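Local coordinates for microcin B17-processing protein McbD (Escherichia coli str. K-12 substr. MG1655, PDB 6GRH) that takes part in processing the inactive microcin B17 precursor, McbA, into the active antibiotic peptide, as a YcaO-family protein assembled with McbB and McbC, at residues Val4-Asn7 against Leu8-Trp12; Thr193-Asn196 against His197-Glu200; Ala204-Glu208 against Gly209-Ile213. The protein carries 1 engineered substitution. One frame throughout, in Å; residues are numbered along the deposited sequence.

Contact 1: Val4-Asn7 against Leu8-Trp12; sequences VYSN and LMSAW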
ATOM      1  N   VAL E   4      -2.784 -20.907  -2.502  1.00 25.43           N
ATOM      2  CA  VAL E   4      -1.840 -21.087  -3.575  1.00 26.10           C
ATOM      3  C   VAL E   4      -2.522 -21.954  -4.629  1.00 26.06           C
ATOM      4  O   VAL E   4      -2.876 -23.084  -4.333  1.00 26.09           O
ATOM      5  CB  VAL E   4      -0.541 -21.730  -3.046  1.00 26.37           C
ATOM      6  CG1 VAL E   4       0.406 -22.060  -4.208  1.00 26.78           C
ATOM      7  CG2 VAL E   4       0.143 -20.775  -2.069  1.00 26.42           C
ATOM      8  N   TYR E   5      -2.723 -21.406  -5.823  1.00 26.62           N
ATOM      9  CA  TYR E   5      -3.379 -22.085  -6.952  1.00 27.88           C
ATOM     10  C   TYR E   5      -2.347 -22.427  -8.025  1.00 27.91           C
ATOM     11  O   TYR E   5      -1.483 -21.607  -8.314  1.00 27.67           O
ATOM     12  CB  TYR E   5      -4.449 -21.181  -7.558  1.00 29.59           C
ATOM     13  CG  TYR E   5      -5.456 -20.671  -6.554  1.00 30.75           C
ATOM     14  CD1 TYR E   5      -6.302 -21.559  -5.879  1.00 32.41           C
ATOM     15  CD2 TYR E   5      -5.523 -19.317  -6.216  1.00 31.35           C
ATOM     16  CE1 TYR E   5      -7.231 -21.107  -4.928  1.00 32.03           C
ATOM     17  CE2 TYR E   5      -6.440 -18.851  -5.273  1.00 31.27           C
ATOM     18  CZ  TYR E   5      -7.291 -19.743  -4.629  1.00 31.47           C
ATOM     19  OH  TYR E   5      -8.215 -19.317  -3.708  1.00 30.87           O
ATOM     20  N   SER E   6      -2.429 -23.622  -8.617  1.00 27.27           N
ATOM     21  CA  SER E   6      -1.477 -24.044  -9.645  1.00 27.36           C
ATOM     22  C   SER E   6      -2.266 -24.447 -10.892  1.00 28.41           C
ATOM     23  O   SER E   6      -3.374 -24.961 -10.809  1.00 26.79           O
ATOM     24  CB  SER E   6      -0.609 -25.227  -9.163  1.00 27.85           C
ATOM     25  OG  SER E   6       0.144 -24.893  -8.001  1.00 28.22           O
ATOM     26  N   ASN E   7      -1.667 -24.181 -12.037  1.00 28.67           N
ATOM     27  CA  ASN E   7      -2.131 -24.658 -13.317  1.00 30.64           C
ATOM     28  C   ASN E   7      -2.222 -26.199 -13.349  1.00 29.17           C
ATOM     29  O   ASN E   7      -1.458 -26.906 -12.686  1.00 27.24           O
ATOM     30  CB  ASN E   7      -1.175 -24.117 -14.418  1.00 32.44           C
ATOM     31  CG  ASN E   7      -1.651 -24.406 -15.821  1.00 35.13           C
ATOM     32  OD1 ASN E   7      -1.436 -25.501 -16.361  1.00 35.55           O
ATOM     33  ND2 ASN E   7      -2.267 -23.396 -16.456  1.00 38.38           N
ATOM     34  N   LEU E   8      -3.170 -26.709 -14.136  1.00 29.89           N
ATOM     35  CA  LEU E   8      -3.361 -28.161 -14.291  1.00 30.60           C
ATOM     36  C   LEU E   8      -2.052 -28.869 -14.741  1.00 29.22           C
ATOM     37  O   LEU E   8      -1.755 -29.984 -14.302  1.00 29.19           O
ATOM     38  CB  LEU E   8      -4.583 -28.457 -15.223  1.00 33.42           C
ATOM     39  CG  LEU E   8      -4.427 -28.784 -16.691  1.00 35.46           C
ATOM     40  CD1 LEU E   8      -3.797 -30.154 -16.855  1.00 37.17           C
ATOM     41  CD2 LEU E   8      -5.772 -28.775 -17.430  1.00 36.79           C
ATOM     42  N   MET E   9      -1.268 -28.210 -15.586  0.50 28.64           N
ATOM     43  CA  MET E   9      -0.002 -28.768 -16.044  0.50 28.59           C
ATOM     44  C   MET E   9       1.197 -28.509 -15.118  0.50 27.38           C
ATOM     45  O   MET E   9       2.305 -28.931 -15.432  0.50 27.36           O
ATOM     46  CB  MET E   9       0.290 -28.300 -17.463  0.50 29.66           C
ATOM     47  CG  MET E   9      -0.665 -28.929 -18.478  0.50 30.76           C
ATOM     48  SD  MET E   9      -0.319 -28.372 -20.138  0.50 32.83           S
ATOM     49  CE  MET E   9      -1.827 -28.868 -20.974  0.50 33.52           C
ATOM     50  N   SER E  10       0.969 -27.849 -13.985  1.00 26.69           N
ATOM     51  CA  SER E  10       1.982 -27.690 -12.953  1.00 26.28           C
ATOM     52  C   SER E  10       2.297 -29.037 -12.309  1.00 26.25           C
ATOM     53  O   SER E  10       1.456 -29.942 -12.272  1.00 26.11           O
ATOM     54  CB  SER E  10       1.507 -26.746 -11.853  1.00 25.61           C
ATOM     55  OG  SER E  10       2.424 -26.679 -10.769  1.00 24.70           O
ATOM     56  N   ALA E  11       3.519 -29.147 -11.808  1.00 26.10           N
ATOM     57  CA  ALA E  11       3.894 -30.244 -10.945  1.00 26.02           C
ATOM     58  C   ALA E  11       3.089 -30.228  -9.646  1.00 25.59           C
ATOM     59  O   ALA E  11       2.903 -31.290  -9.042  1.00 26.34           O
ATOM     60  CB  ALA E  11       5.386 -30.178 -10.610  1.00 26.14           C
ATOM     61  N   TRP E  12       2.652 -29.035  -9.216  1.00 24.67           N
ATOM     62  CA  TRP E  12       2.052 -28.817  -7.901  1.00 24.19           C
ATOM     63  C   TRP E  12       0.508 -28.934  -7.951  1.00 23.72           C
ATOM     64  O   TRP E  12      -0.101 -28.818  -9.008  1.00 23.26           O
ATOM     65  CB  TRP E  12       2.566 -27.457  -7.323  1.00 24.27           C
ATOM     66  CG  TRP E  12       4.063 -27.512  -7.293  1.00 24.80           C
ATOM     67  CD1 TRP E  12       4.925 -26.946  -8.184  1.00 25.37           C
ATOM     68  CD2 TRP E  12       4.857 -28.329  -6.442  1.00 25.33           C
ATOM     69  NE1 TRP E  12       6.216 -27.316  -7.903  1.00 25.40           N
ATOM     70  CE2 TRP E  12       6.207 -28.174  -6.846  1.00 25.37           C
ATOM     71  CE3 TRP E  12       4.567 -29.153  -5.342  1.00 25.52           C
ATOM     72  CZ2 TRP E  12       7.260 -28.811  -6.196  1.00 25.84           C
ATOM     73  CZ3 TRP E  12       5.617 -29.788  -4.695  1.00 25.98           C
ATOM     74  CH2 TRP E  12       6.956 -29.615  -5.130  1.00 25.77           C
TER
HETATM   75  O   HOH W   1      -1.651 -29.391 -11.059  1.00 28.70           O
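Asn7 bends its side chain forward over the turn that follows it and takes up the backbone N-H of Met9. CG stands anti to the backbone N (chi1 -173°), and this torsion lays CB and CG beside the peptide that leads on to Leu8. At the tip OD1 accepts from Met9 N at 2.8 Å, with the donor tilted 23° from the amide carbonyl plane; this is an Asx turn. OD1 also brushes the CB of Met9. ND2 points away from the bonded N-H, and its nearest atom in Leu8-Trp12 is Leu8 N, at 4.1 Å. The main chain adds a type I beta turn from Asn7 to Ser10, in which Ser10 N donates to Asn7 O at 2.9 Å, so side chain and backbone of Asn7 fasten the same reversal. Behind the turn, Ser6 CB packs on Ser10 OG at 3.7 Å, and Ser6 OG rests against Trp12 CB at 3.6 Å. Ser10 OG, anti to its own backbone N, accepts from Trp12 N at 2.8 Å in an ST turn. A water is placed to donate to Asn7 O and to Trp12 O, but may not serve both at once, since other acceptors compete for its protons. An McbB chain binds Trp12 NE1 through the carbonyl of Pro283; Trp215 of another McbB chain stacks on the Trp12 ring. The chemistry gives some groups two roles: Asn7 sets the bend, Ser10 OG both braces it and bonds to Glu282 of McbB, and Leu8 O is shared between Arg37 and Trp200 of McbB, consistent with a loop shaped for subunit docking.

Contact 2: Thr193-Asn196 against His197-Glu200; sequences TGIN and HIDE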
ATOM      1  N   THR E 193      -7.593 -30.998  29.891  1.00 46.17           N
ATOM      2  CA  THR E 193      -6.189 -31.068  29.473  1.00 45.32           C
ATOM      3  C   THR E 193      -5.369 -29.801  29.748  1.00 46.61           C
ATOM      4  O   THR E 193      -4.146 -29.868  29.736  1.00 48.34           O
ATOM      5  CB  THR E 193      -6.040 -31.420  27.975  1.00 44.16           C
ATOM      6  OG1 THR E 193      -6.410 -30.299  27.143  1.00 42.59           O
ATOM      7  CG2 THR E 193      -6.860 -32.676  27.610  1.00 43.42           C
ATOM      8  N   GLY E 194      -6.015 -28.648  29.940  1.00 46.83           N
ATOM      9  CA  GLY E 194      -5.299 -27.366  29.982  1.00 46.75           C
ATOM     10  C   GLY E 194      -4.910 -26.784  28.629  1.00 46.18           C
ATOM     11  O   GLY E 194      -4.492 -25.634  28.553  1.00 47.32           O
ATOM     12  N   ILE E 195      -5.062 -27.537  27.542  1.00 45.43           N
ATOM     13  CA  ILE E 195      -4.713 -27.032  26.227  1.00 44.53           C
ATOM     14  C   ILE E 195      -6.004 -26.490  25.614  1.00 44.29           C
ATOM     15  O   ILE E 195      -6.952 -27.257  25.398  1.00 43.80           O
ATOM     16  CB  ILE E 195      -4.080 -28.124  25.362  1.00 44.58           C
ATOM     17  CG1 ILE E 195      -2.819 -28.676  26.062  1.00 45.11           C
ATOM     18  CG2 ILE E 195      -3.772 -27.563  23.975  1.00 44.07           C
ATOM     19  CD1 ILE E 195      -2.101 -29.772  25.306  1.00 44.97           C
ATOM     20  N   ASN E 196      -6.034 -25.180  25.348  1.00 43.56           N
ATOM     21  CA  ASN E 196      -7.273 -24.474  25.015  1.00 43.93           C
ATOM     22  C   ASN E 196      -8.050 -25.100  23.840  1.00 40.92           C
ATOM     23  O   ASN E 196      -9.256 -25.295  23.958  1.00 40.11           O
ATOM     24  CB  ASN E 196      -7.024 -22.968  24.744  1.00 46.28           C
ATOM     25  CG  ASN E 196      -6.990 -22.140  26.023  1.00 48.86           C
ATOM     26  OD1 ASN E 196      -6.916 -22.674  27.129  1.00 51.34           O
ATOM     27  ND2 ASN E 196      -7.074 -20.831  25.878  1.00 51.90           N
ATOM     28  N   HIS E 197      -7.374 -25.455  22.761  1.00 39.21           N
ATOM     29  CA  HIS E 197      -8.098 -25.979  21.595  1.00 38.96           C
ATOM     30  C   HIS E 197      -8.639 -27.394  21.804  1.00 38.32           C
ATOM     31  O   HIS E 197      -9.660 -27.744  21.219  1.00 36.79           O
ATOM     32  CB  HIS E 197      -7.342 -25.810  20.271  1.00 39.69           C
ATOM     33  CG  HIS E 197      -6.138 -26.689  20.102  1.00 41.52           C
ATOM     34  ND1 HIS E 197      -4.903 -26.380  20.640  1.00 43.93           N
ATOM     35  CD2 HIS E 197      -5.967 -27.837  19.406  1.00 41.42           C
ATOM     36  CE1 HIS E 197      -4.030 -27.312  20.291  1.00 43.60           C
ATOM     37  NE2 HIS E 197      -4.651 -28.211  19.547  1.00 41.92           N
ATOM     38  N   ILE E 198      -8.016 -28.156  22.707  1.00 37.62           N
ATOM     39  CA  ILE E 198      -8.456 -29.519  22.997  1.00 37.65           C
ATOM     40  C   ILE E 198      -9.700 -29.455  23.872  1.00 38.02           C
ATOM     41  O   ILE E 198     -10.699 -30.123  23.605  1.00 37.08           O
ATOM     42  CB  ILE E 198      -7.330 -30.336  23.677  1.00 38.07           C
ATOM     43  CG1 ILE E 198      -6.078 -30.353  22.794  1.00 37.50           C
ATOM     44  CG2 ILE E 198      -7.793 -31.751  24.018  1.00 38.31           C
ATOM     45  CD1 ILE E 198      -6.285 -30.876  21.386  1.00 37.16           C
ATOM     46  N   ASP E 199      -9.642 -28.625  24.901  1.00 39.15           N
ATOM     47  CA  ASP E 199     -10.773 -28.433  25.807  1.00 40.88           C
ATOM     48  C   ASP E 199     -11.989 -27.819  25.122  1.00 40.24           C
ATOM     49  O   ASP E 199     -13.107 -28.166  25.438  1.00 40.13           O
ATOM     50  CB  ASP E 199     -10.334 -27.600  27.014  1.00 42.84           C
ATOM     51  CG  ASP E 199      -9.287 -28.330  27.869  1.00 44.54           C
ATOM     52  OD1 ASP E 199      -9.231 -29.581  27.824  1.00 46.05           O
ATOM     53  OD2 ASP E 199      -8.498 -27.667  28.566  1.00 45.56           O
ATOM     54  N   GLU E 200     -11.752 -26.923  24.175  1.00 40.59           N
ATOM     55  CA  GLU E 200     -12.818 -26.349  23.347  1.00 41.85           C
ATOM     56  C   GLU E 200     -13.572 -27.452  22.559  1.00 40.06           C
ATOM     57  O   GLU E 200     -14.804 -27.490  22.564  1.00 40.45           O
ATOM     58  CB  GLU E 200     -12.217 -25.326  22.386  1.00 43.27           C
ATOM     59  CG  GLU E 200     -13.218 -24.420  21.696  1.00 45.27           C
ATOM     60  CD  GLU E 200     -13.487 -23.121  22.433  1.00 47.48           C
ATOM     61  OE1 GLU E 200     -13.087 -22.943  23.616  1.00 50.60           O
ATOM     62  OE2 GLU E 200     -14.142 -22.267  21.804  1.00 49.89           O
TER
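Thr193 meets Asp199 twice at a single oxygen. Its backbone N donates to Asp199 OD1 at 3.0 Å along the syn lone pair, whereas its hydroxyl OG1 reaches the same OD1, also at 3.0 Å, from above the carboxylate plane. OG1 can do this because it sits between the backbone N and the carbonyl carbon (chi1 73°), where it also accepts from Ile195 N in an ST turn. Thr193 CG2 packs on Ile198 CG2, the two side chains crossing at about a right angle. Gly194, at positive phi, offers its N to Asp199 OD2 in a weak bond, so both carboxylate oxygens are engaged by the loop. This is the N-terminal end of helix 196-208, with Ile195 at the N-cap. Ile195 O receives Asp199 N at 3.1 Å, almost in line with the C=O, and a weaker bond from Ile198 N. Ile195 CG2 lies 3.7 Å from His197 CE1 and 3.8 Å from Ile198 CG1; Cys256 of helix 251-275 touches both isoleucines. Asn196 contributes its carbonyl, Asn196 O accepting from Glu200 N at 3.0 Å. Glu200 OE2 is hydrogen-bonded to Asn23 and forms a salt bridge with Arg63 of an McbC chain.

Contact 3: Ala204-Glu208 against Gly209-Ile213; sequences ALRSE and GDIRI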
ATOM      1  N   ALA E 204     -17.451 -28.834  23.389  1.00 37.81           N
ATOM      2  CA  ALA E 204     -18.428 -28.811  22.305  1.00 37.67           C
ATOM      3  C   ALA E 204     -19.030 -30.203  22.069  1.00 38.09           C
ATOM      4  O   ALA E 204     -20.251 -30.330  21.940  1.00 38.14           O
ATOM      5  CB  ALA E 204     -17.794 -28.275  21.036  1.00 36.62           C
ATOM      6  N   LEU E 205     -18.181 -31.237  22.059  1.00 37.77           N
ATOM      7  CA  LEU E 205     -18.649 -32.626  21.874  1.00 38.10           C
ATOM      8  C   LEU E 205     -19.556 -33.073  23.012  1.00 39.51           C
ATOM      9  O   LEU E 205     -20.597 -33.684  22.765  1.00 39.87           O
ATOM     10  CB  LEU E 205     -17.482 -33.604  21.718  1.00 37.45           C
ATOM     11  CG  LEU E 205     -16.582 -33.421  20.489  1.00 36.44           C
ATOM     12  CD1 LEU E 205     -15.407 -34.390  20.559  1.00 35.91           C
ATOM     13  CD2 LEU E 205     -17.364 -33.622  19.201  1.00 36.94           C
ATOM     14  N   ARG E 206     -19.146 -32.773  24.248  0.50 40.13           N
ATOM     15  CA  ARG E 206     -19.950 -33.040  25.457  0.50 41.56           C
ATOM     16  C   ARG E 206     -21.303 -32.331  25.440  0.50 42.32           C
ATOM     17  O   ARG E 206     -22.282 -32.870  25.939  0.50 43.06           O
ATOM     18  CB  ARG E 206     -19.198 -32.607  26.721  0.50 42.02           C
ATOM     19  CG  ARG E 206     -18.052 -33.516  27.148  0.50 42.04           C
ATOM     20  CD  ARG E 206     -17.445 -33.059  28.478  0.50 42.73           C
ATOM     21  NE  ARG E 206     -16.091 -33.576  28.659  0.50 42.44           N
ATOM     22  CZ  ARG E 206     -15.000 -32.828  28.803  0.50 41.86           C
ATOM     23  NH1 ARG E 206     -15.088 -31.503  28.812  0.50 41.56           N
ATOM     24  NH2 ARG E 206     -13.816 -33.418  28.948  0.50 41.20           N
ATOM     25  N   SER E 207     -21.352 -31.128  24.864  1.00 42.16           N
ATOM     26  CA  SER E 207     -22.616 -30.372  24.734  1.00 43.57           C
ATOM     27  C   SER E 207     -23.523 -30.914  23.609  1.00 43.70           C
ATOM     28  O   SER E 207     -24.738 -30.881  23.730  1.00 44.91           O
ATOM     29  CB  SER E 207     -22.368 -28.858  24.601  1.00 43.21           C
ATOM     30  OG  SER E 207     -21.862 -28.491  23.330  1.00 44.95           O
ATOM     31  N   GLU E 208     -22.929 -31.432  22.540  1.00 42.98           N
ATOM     32  CA  GLU E 208     -23.681 -31.952  21.392  1.00 43.39           C
ATOM     33  C   GLU E 208     -24.147 -33.402  21.617  1.00 43.56           C
ATOM     34  O   GLU E 208     -25.189 -33.799  21.104  1.00 44.72           O
ATOM     35  CB  GLU E 208     -22.824 -31.866  20.134  1.00 42.81           C
ATOM     36  CG  GLU E 208     -23.585 -32.036  18.812  1.00 43.42           C
ATOM     37  CD  GLU E 208     -24.224 -30.756  18.262  1.00 44.52           C
ATOM     38  OE1 GLU E 208     -24.087 -29.652  18.864  1.00 43.72           O
ATOM     39  OE2 GLU E 208     -24.848 -30.862  17.166  1.00 45.31           O
ATOM     40  N   GLY E 209     -23.369 -34.186  22.361  1.00 42.75           N
ATOM     41  CA  GLY E 209     -23.629 -35.619  22.526  1.00 42.98           C
ATOM     42  C   GLY E 209     -22.836 -36.179  23.691  1.00 42.96           C
ATOM     43  O   GLY E 209     -22.804 -35.563  24.751  1.00 42.62           O
ATOM     44  N   ASP E 210     -22.198 -37.336  23.497  1.00 43.00           N
ATOM     45  CA  ASP E 210     -21.348 -37.956  24.531  1.00 43.59           C
ATOM     46  C   ASP E 210     -20.075 -38.539  23.948  1.00 41.78           C
ATOM     47  O   ASP E 210     -20.025 -38.878  22.745  1.00 40.02           O
ATOM     48  CB  ASP E 210     -22.109 -39.052  25.267  1.00 46.61           C
ATOM     49  CG  ASP E 210     -23.288 -38.501  26.022  1.00 49.52           C
ATOM     50  OD1 ASP E 210     -23.071 -37.836  27.072  1.00 51.05           O
ATOM     51  OD2 ASP E 210     -24.425 -38.680  25.526  1.00 51.85           O
ATOM     52  N   ILE E 211     -19.050 -38.636  24.798  1.00 40.47           N
ATOM     53  CA  ILE E 211     -17.777 -39.220  24.393  1.00 39.73           C
ATOM     54  C   ILE E 211     -17.280 -40.303  25.339  1.00 40.45           C
ATOM     55  O   ILE E 211     -17.594 -40.294  26.540  1.00 41.38           O
ATOM     56  CB  ILE E 211     -16.667 -38.163  24.250  1.00 38.76           C
ATOM     57  CG1 ILE E 211     -16.402 -37.469  25.592  1.00 39.24           C
ATOM     58  CG2 ILE E 211     -17.043 -37.143  23.177  1.00 38.29           C
ATOM     59  CD1 ILE E 211     -15.124 -36.670  25.615  1.00 38.54           C
ATOM     60  N   ARG E 212     -16.479 -41.204  24.778  1.00 39.40           N
ATOM     61  CA  ARG E 212     -15.715 -42.172  25.528  1.00 39.57           C
ATOM     62  C   ARG E 212     -14.272 -42.131  25.030  1.00 37.83           C
ATOM     63  O   ARG E 212     -14.020 -41.969  23.838  1.00 36.80           O
ATOM     64  CB  ARG E 212     -16.310 -43.575  25.368  1.00 41.02           C
ATOM     65  CG  ARG E 212     -17.772 -43.736  25.812  1.00 42.88           C
ATOM     66  CD  ARG E 212     -18.031 -43.537  27.303  1.00 44.22           C
ATOM     67  NE  ARG E 212     -17.487 -44.620  28.135  1.00 45.50           N
ATOM     68  CZ  ARG E 212     -18.003 -45.848  28.244  1.00 46.43           C
ATOM     69  NH1 ARG E 212     -19.108 -46.187  27.594  1.00 47.00           N
ATOM     70  NH2 ARG E 212     -17.409 -46.752  29.026  1.00 47.03           N
ATOM     71  N   ILE E 213     -13.329 -42.263  25.958  1.00 37.67           N
ATOM     72  CA  ILE E 213     -11.899 -42.220  25.656  1.00 36.41           C
ATOM     73  C   ILE E 213     -11.263 -43.488  26.231  1.00 36.81           C
ATOM     74  O   ILE E 213     -11.294 -43.696  27.427  1.00 37.43           O
ATOM     75  CB  ILE E 213     -11.229 -40.998  26.296  1.00 36.23           C
ATOM     76  CG1 ILE E 213     -11.952 -39.704  25.900  1.00 36.31           C
ATOM     77  CG2 ILE E 213      -9.742 -40.953  25.925  1.00 35.57           C
ATOM     78  CD1 ILE E 213     -11.438 -38.461  26.609  1.00 36.66           C
TER
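Leu205 O is held by two backbone donors where helix 196-208 ends: Gly209 N at 2.8 Å, the firmer of the two, and Glu208 N at 3.2 Å, a weak bond. The Gly209 N-H comes in at a C=O...donor angle of 160°, tilted 20° from the carbonyl plane, and closes the last turn of the helix. Gly209 is the first residue to leave helical angles, and its extended backbone swings the chain into strand 210-215. In the process Gly209 O comes to lie 3.0 Å from Arg206 O, a tight approach of two acceptors. One residue before Leu205, Ser207 OG donates to Ala204 O at 2.8 Å, and Glu208 N donates to the same oxygen. The apolar part of the contact is small. Leu205 and Ile211 cross at about a right angle, Ile211 CG2 reaching Leu205 CB at 3.9 Å and Leu205 CD1 at 4.1 Å. That branch of Ile211 stands anti to the carbonyl carbon. Outside the two segments, Arg206 bonds through NE and NH2 to the carbonyls of Ser189 and Ile191. The axes of segments 204-208 and 210-213 approach to 6.9 Å, with 128° between their directions. Strand 210-215 runs antiparallel between 182-187 and 224-231, and Tyr230 of the latter touches Leu205, Glu208 and Ile211; Leu262 and Tyr266 of helix 251-275 pack on Leu205, and Phe66 of an McbC chain reaches the helix end.

From the N terminus, contact 1 comes first: it closes the bend between strands 4-5 and 15-18 of the small antiparallel sheet, at a surface facing McbB. Nearly two hundred residues later, contact 2 closes the loop leading from strand 182-187 into helix 196-208, and contact 3 follows where that helix gives way to strand 210-215. The three lie in series, none nested in or crossing another. Contacts 2 and 3 hold opposite ends of one helix, their centres about 14 Å apart, and together link two neighbouring antiparallel strands of the mixed sheet with helix 251-275. Contact 1 stands well apart, its centre about 37 Å from that of contact 2.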